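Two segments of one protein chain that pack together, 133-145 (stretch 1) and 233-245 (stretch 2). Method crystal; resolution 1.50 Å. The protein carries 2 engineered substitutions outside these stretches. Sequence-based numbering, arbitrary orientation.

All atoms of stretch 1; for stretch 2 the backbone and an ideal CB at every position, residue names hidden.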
# COMPACT_ATOMS: atom_id res chain seq x y z
N ALA A 133 5.97 -4.07 10.15
CA ALA A 133 6.28 -4.08 8.71
C ALA A 133 7.19 -5.25 8.32
O ALA A 133 7.12 -5.75 7.14
CB ALA A 133 6.91 -2.79 8.27
N TYR A 134 8.05 -5.68 9.22
CA TYR A 134 8.95 -6.88 8.86
C TYR A 134 8.11 -8.08 8.49
O TYR A 134 8.58 -8.91 7.63
CB TYR A 134 9.86 -7.22 10.02
CG TYR A 134 10.77 -8.41 9.89
CD1 TYR A 134 11.89 -8.32 9.09
CD2 TYR A 134 10.57 -9.53 10.64
CE1 TYR A 134 12.79 -9.39 9.00
CE2 TYR A 134 11.45 -10.62 10.56
CZ TYR A 134 12.56 -10.50 9.75
OH TYR A 134 13.44 -11.53 9.65
N GLY A 135 6.94 -8.27 9.09
CA GLY A 135 6.06 -9.40 8.82
C GLY A 135 5.15 -9.30 7.62
O GLY A 135 4.30 -10.15 7.46
N GLN A 136 5.26 -8.24 6.83
CA GLN A 136 4.34 -8.02 5.73
C GLN A 136 4.46 -9.18 4.72
O GLN A 136 5.59 -9.46 4.30
CB GLN A 136 4.63 -6.70 5.02
CG GLN A 136 3.57 -6.36 4.01
CD GLN A 136 3.77 -5.07 3.27
OE1 GLN A 136 4.62 -4.27 3.63
NE2 GLN A 136 3.04 -4.89 2.17
N ASN A 137 3.35 -9.81 4.42
CA ASN A 137 3.34 -10.93 3.40
C ASN A 137 2.61 -10.63 2.12
O ASN A 137 2.82 -11.30 1.08
CB ASN A 137 2.96 -12.27 4.05
CG ASN A 137 1.63 -12.28 4.76
OD1 ASN A 137 1.16 -11.21 5.25
ND2 ASN A 137 1.04 -13.44 4.93
N TYR A 138 1.74 -9.62 2.10
CA TYR A 138 0.99 -9.19 0.96
C TYR A 138 0.77 -7.68 1.05
O TYR A 138 1.19 -7.05 2.05
CB TYR A 138 -0.36 -9.91 0.83
CG TYR A 138 -0.17 -11.37 0.58
CD1 TYR A 138 0.07 -11.78 -0.71
CD2 TYR A 138 -0.16 -12.30 1.59
CE1 TYR A 138 0.27 -13.12 -0.98
CE2 TYR A 138 0.02 -13.66 1.33
CZ TYR A 138 0.28 -14.05 0.02
OH TYR A 138 0.52 -15.43 -0.22
N THR A 139 0.22 -7.14 -0.02
CA THR A 139 -0.22 -5.74 -0.06
C THR A 139 -1.69 -5.75 -0.45
O THR A 139 -2.09 -6.33 -1.42
CB THR A 139 0.62 -4.96 -1.11
OG1 THR A 139 1.98 -4.92 -0.68
CG2 THR A 139 0.04 -3.57 -1.35
N PHE A 140 -2.53 -5.10 0.34
CA PHE A 140 -3.94 -5.06 0.03
C PHE A 140 -4.38 -3.74 -0.62
O PHE A 140 -3.85 -2.65 -0.28
CB PHE A 140 -4.83 -5.20 1.27
CG PHE A 140 -4.81 -6.52 1.96
CD1 PHE A 140 -5.18 -7.70 1.30
CD2 PHE A 140 -4.55 -6.59 3.34
CE1 PHE A 140 -5.25 -8.92 2.01
CE2 PHE A 140 -4.61 -7.77 4.03
CZ PHE A 140 -4.94 -8.95 3.35
N ILE A 141 -5.30 -3.89 -1.56
CA ILE A 141 -5.89 -2.78 -2.32
C ILE A 141 -7.37 -3.02 -2.48
O ILE A 141 -7.84 -4.16 -2.40
CB ILE A 141 -5.18 -2.62 -3.68
CG1 ILE A 141 -5.39 -1.26 -4.29
CG2 ILE A 141 -5.61 -3.70 -4.66
CD1 ILE A 141 -4.45 -0.93 -5.45
N ASN A 142 -8.16 -1.94 -2.60
CA ASN A 142 -9.56 -2.14 -2.84
C ASN A 142 -9.80 -2.36 -4.32
O ASN A 142 -9.55 -1.46 -5.09
CB ASN A 142 -10.38 -0.95 -2.32
CG ASN A 142 -11.88 -1.18 -2.38
OD1 ASN A 142 -12.41 -1.80 -3.29
ND2 ASN A 142 -12.58 -0.67 -1.38
N PRO A 143 -10.22 -3.58 -4.73
CA PRO A 143 -10.27 -3.90 -6.17
C PRO A 143 -11.35 -3.11 -6.95
O PRO A 143 -11.25 -2.93 -8.16
CB PRO A 143 -10.60 -5.40 -6.16
CG PRO A 143 -11.38 -5.61 -4.90
CD PRO A 143 -10.73 -4.70 -3.91
N ASN A 144 -12.34 -2.58 -6.24
CA ASN A 144 -13.49 -1.95 -6.84
C ASN A 144 -13.38 -0.44 -6.98
O ASN A 144 -14.32 0.19 -7.48
CB ASN A 144 -14.73 -2.34 -6.00
CG ASN A 144 -15.03 -3.83 -6.11
OD1 ASN A 144 -14.91 -4.38 -7.18
ND2 ASN A 144 -15.38 -4.47 -5.03
N GLU A 145 -12.28 0.14 -6.52
CA GLU A 145 -12.10 1.60 -6.47
C GLU A 145 -10.92 2.01 -7.34
O GLU A 145 -9.98 1.21 -7.57
CB GLU A 145 -11.86 2.05 -5.02
CG GLU A 145 -12.98 1.64 -4.07
CD GLU A 145 -14.29 2.38 -4.25
OE1 GLU A 145 -14.36 3.40 -4.95
OE2 GLU A 145 -15.28 1.91 -3.66
N UNK A 233 10.51 -5.56 4.76
CA UNK A 233 9.87 -6.86 4.82
C UNK A 233 10.90 -8.00 4.74
O UNK A 233 11.89 -7.90 3.99
CB UNK A 233 8.85 -6.99 3.69
N UNK A 234 10.67 -9.03 5.54
CA UNK A 234 11.49 -10.22 5.58
C UNK A 234 11.54 -10.85 4.18
O UNK A 234 12.66 -11.26 3.69
CB UNK A 234 10.95 -11.21 6.61
N UNK A 235 10.37 -11.04 3.58
CA UNK A 235 10.22 -11.56 2.19
C UNK A 235 9.94 -10.45 1.21
O UNK A 235 9.42 -9.35 1.59
CB UNK A 235 9.09 -12.59 2.11
N UNK A 236 10.22 -10.68 -0.05
CA UNK A 236 10.11 -9.65 -1.09
C UNK A 236 9.10 -9.98 -2.22
O UNK A 236 9.08 -9.31 -3.25
CB UNK A 236 11.49 -9.42 -1.71
N UNK A 237 8.25 -10.98 -2.01
CA UNK A 237 7.22 -11.33 -2.97
C UNK A 237 5.82 -11.03 -2.48
O UNK A 237 4.96 -11.90 -2.35
CB UNK A 237 7.33 -12.81 -3.33
N UNK A 238 5.59 -9.74 -2.21
CA UNK A 238 4.36 -9.33 -1.58
C UNK A 238 3.31 -9.03 -2.63
O UNK A 238 3.21 -7.90 -3.15
CB UNK A 238 4.59 -8.11 -0.68
N UNK A 239 2.54 -10.04 -2.97
CA UNK A 239 1.60 -9.89 -4.06
C UNK A 239 0.51 -8.95 -3.60
O UNK A 239 0.13 -8.97 -2.40
CB UNK A 239 1.03 -11.24 -4.50
N UNK A 240 -0.03 -8.24 -4.57
CA UNK A 240 -1.23 -7.39 -4.31
C UNK A 240 -2.46 -8.28 -4.27
O UNK A 240 -2.77 -8.99 -5.25
CB UNK A 240 -1.40 -6.31 -5.38
N UNK A 241 -3.24 -8.20 -3.18
CA UNK A 241 -4.46 -8.93 -3.01
C UNK A 241 -5.66 -8.01 -2.77
O UNK A 241 -5.44 -6.92 -2.28
CB UNK A 241 -4.31 -9.92 -1.85
N UNK A 242 -6.85 -8.44 -3.13
CA UNK A 242 -8.04 -7.59 -2.97
C UNK A 242 -8.64 -7.64 -1.57
O UNK A 242 -8.85 -8.69 -1.01
CB UNK A 242 -9.11 -8.00 -3.99
N UNK A 243 -8.94 -6.43 -1.03
CA UNK A 243 -9.62 -6.31 0.26
C UNK A 243 -10.70 -5.25 0.06
O UNK A 243 -10.40 -4.07 -0.05
CB UNK A 243 -8.66 -5.94 1.39
N UNK A 244 -11.96 -5.71 -0.06
CA UNK A 244 -13.09 -4.81 -0.37
C UNK A 244 -13.50 -3.93 0.77
O UNK A 244 -14.29 -3.02 0.55
CB UNK A 244 -14.31 -5.63 -0.81
N UNK A 245 -12.99 -4.19 1.98
CA UNK A 245 -13.39 -3.43 3.20
C UNK A 245 -12.51 -2.20 3.38
O UNK A 245 -12.77 -1.39 4.25
CB UNK A 245 -13.30 -4.31 4.45

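The backbone sets the frame: strand 138-141 runs parallel to 238-242, so side chains of the second strand alternate between the face carrying Tyr-138 and Phe-140 and the face carrying Thr-139 and Ile-141.

At 233 the ideal CB points sideways, 4.1 Å from both Ala-133 O and Gln-136 O. Two carbonyls favour a small or polar side chain. It is Ser-233, whose OG turns back to its own stretch and donates to the O atom of position 235 at 2.6 Å.

Position 234 aims its CB at stretch 1, near the Tyr-134 ring, with its N 3.0 Å from Tyr-134 O, a hydrogen bond any residue but proline could make. Long aliphatic chains would suit the ring. Lys-234 lays its CB over one face, 3.8 Å from the ring centroid of Tyr-134, and its end leads away.

The CB at 235 points sideways, its nearest neighbour Gln-136 O at 5.2 Å, leaving room for a branched or long chain. Ile-235 reaches in, CD1 lying 4.2 Å from Asn-137 CB. Its N donates to a water, at 3.2 Å, that in turn donates to Tyr-134 O and Gln-136 O, each at 2.7 Å.

Positions 236 and 237 have nothing of stretch 1 within 5.5 Å of the ideal CB, so many residues would serve. Lys-236 sends NZ to Ser-233 O, 2.7 Å away; Asn-237 barely meets stretch 1.

At 238 the CB sits 4.1 Å from Asn-137 O, Tyr-138 CA and Thr-139 OG1, and a medium apolar chain could extend along Gln-136. Leu-238 does so: CD1 lies 3.6 Å from Gln-136 CD.

At 239 the ideal CB is 3.9 Å from Tyr-138 CD1, on the same face as that ring; apolar or aromatic groups fit. Tyr-239 receives Tyr-138 CE1 at its ring edge, 3.9 Å from CD2, while its O accepts from Thr-139 N at 3.0 Å.

Position 240 faces the other way, with Thr-139 and Ile-141, where a beta-branched or other aliphatic residue would suit. Ile-240 brings CG2 to 3.4 Å from Ile-141 CG2.

Back on the aromatic face, at 241 the ideal CB is 4.0 Å from Phe-140 CD1. The ideal CB at 241 is also 4.8 Å from Tyr-138 CB, asking for a sizeable apolar chain. Leu-241 puts CD1 over one face of the Tyr-138 ring, 3.7 Å from its centroid; its N donates to Thr-139 O (2.8 Å) and its O accepts from Ile-141 N (3.1 Å).

At 242 phi is -84° and no amide bond to stretch 1 is needed, so proline is allowed. The ideal CB is only 3.4 Å from Pro-143 CG, favouring something compact. Pro-242 packs CB at 3.6 Å from Pro-143 CG.

Position 243 donates its N to Ile-141 O at 2.9 Å, and its sideways CB is 3.9 Å from Phe-140 CD1; a long flexible or aliphatic chain could cover that ring. Met-243 does, CE 3.9 Å from the ring centroid of Phe-140.

At 244 the CB is 4.5 Å from Asn-144 ND2, so small or polar groups suit. Thr-244 rests CG2 3.9 Å from Pro-143 CG. Position 245 points away, free of constraint from stretch 1: Thr-245.

Stretch 2 (233-245) SKIKNLYILPMTT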
# COMPACT_ATOMS: atom_id res chain seq x y z
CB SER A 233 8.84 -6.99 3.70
OG SER A 233 9.41 -6.86 2.40
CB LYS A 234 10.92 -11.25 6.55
CG LYS A 234 11.86 -12.45 6.71
CD LYS A 234 11.43 -13.45 7.74
CE LYS A 234 10.41 -14.39 7.19
NZ LYS A 234 10.33 -15.61 8.02
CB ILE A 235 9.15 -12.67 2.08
CG1 ILE A 235 7.73 -12.16 2.38
CG2 ILE A 235 9.52 -13.82 2.98
CD1 ILE A 235 6.66 -13.22 2.36
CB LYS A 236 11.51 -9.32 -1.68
CG LYS A 236 12.61 -8.98 -0.67
CD LYS A 236 12.26 -7.75 0.23
CE LYS A 236 13.40 -7.45 1.22
NZ LYS A 236 13.07 -6.33 2.12
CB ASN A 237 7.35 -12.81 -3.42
CG ASN A 237 7.12 -13.79 -2.31
OD1 ASN A 237 7.58 -13.57 -1.20
ND2 ASN A 237 6.49 -14.94 -2.61
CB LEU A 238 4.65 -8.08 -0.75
CG LEU A 238 5.89 -8.11 0.12
CD1 LEU A 238 6.00 -6.79 0.95
CD2 LEU A 238 5.85 -9.27 1.06
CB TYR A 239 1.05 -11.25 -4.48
CG TYR A 239 2.18 -12.16 -4.93
CD1 TYR A 239 2.93 -11.87 -6.04
CD2 TYR A 239 2.52 -13.26 -4.17
CE1 TYR A 239 3.99 -12.72 -6.40
CE2 TYR A 239 3.56 -14.12 -4.56
CZ TYR A 239 4.29 -13.79 -5.64
OH TYR A 239 5.32 -14.66 -6.01
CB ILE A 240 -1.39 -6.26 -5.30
CG1 ILE A 240 -0.22 -5.32 -5.18
CG2 ILE A 240 -2.69 -5.48 -5.02
CD1 ILE A 240 -0.15 -4.16 -6.13
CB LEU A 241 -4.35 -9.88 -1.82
CG LEU A 241 -3.31 -11.00 -1.79
CD1 LEU A 241 -3.47 -11.79 -0.51
CD2 LEU A 241 -3.52 -11.90 -2.98
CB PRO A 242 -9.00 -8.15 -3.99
CG PRO A 242 -8.69 -9.61 -4.00
CD PRO A 242 -7.19 -9.69 -3.87
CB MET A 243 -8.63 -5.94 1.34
CG MET A 243 -9.25 -5.70 2.73
SD MET A 243 -8.05 -5.15 3.97
CE MET A 243 -7.83 -6.58 5.00
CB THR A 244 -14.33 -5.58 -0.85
OG1 THR A 244 -14.78 -6.50 0.17
CG2 THR A 244 -13.98 -6.31 -2.13
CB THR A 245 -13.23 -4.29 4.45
OG1 THR A 245 -11.92 -4.92 4.41
CG2 THR A 245 -14.28 -5.34 4.49
O HOH W 1 7.81 -10.42 5.48
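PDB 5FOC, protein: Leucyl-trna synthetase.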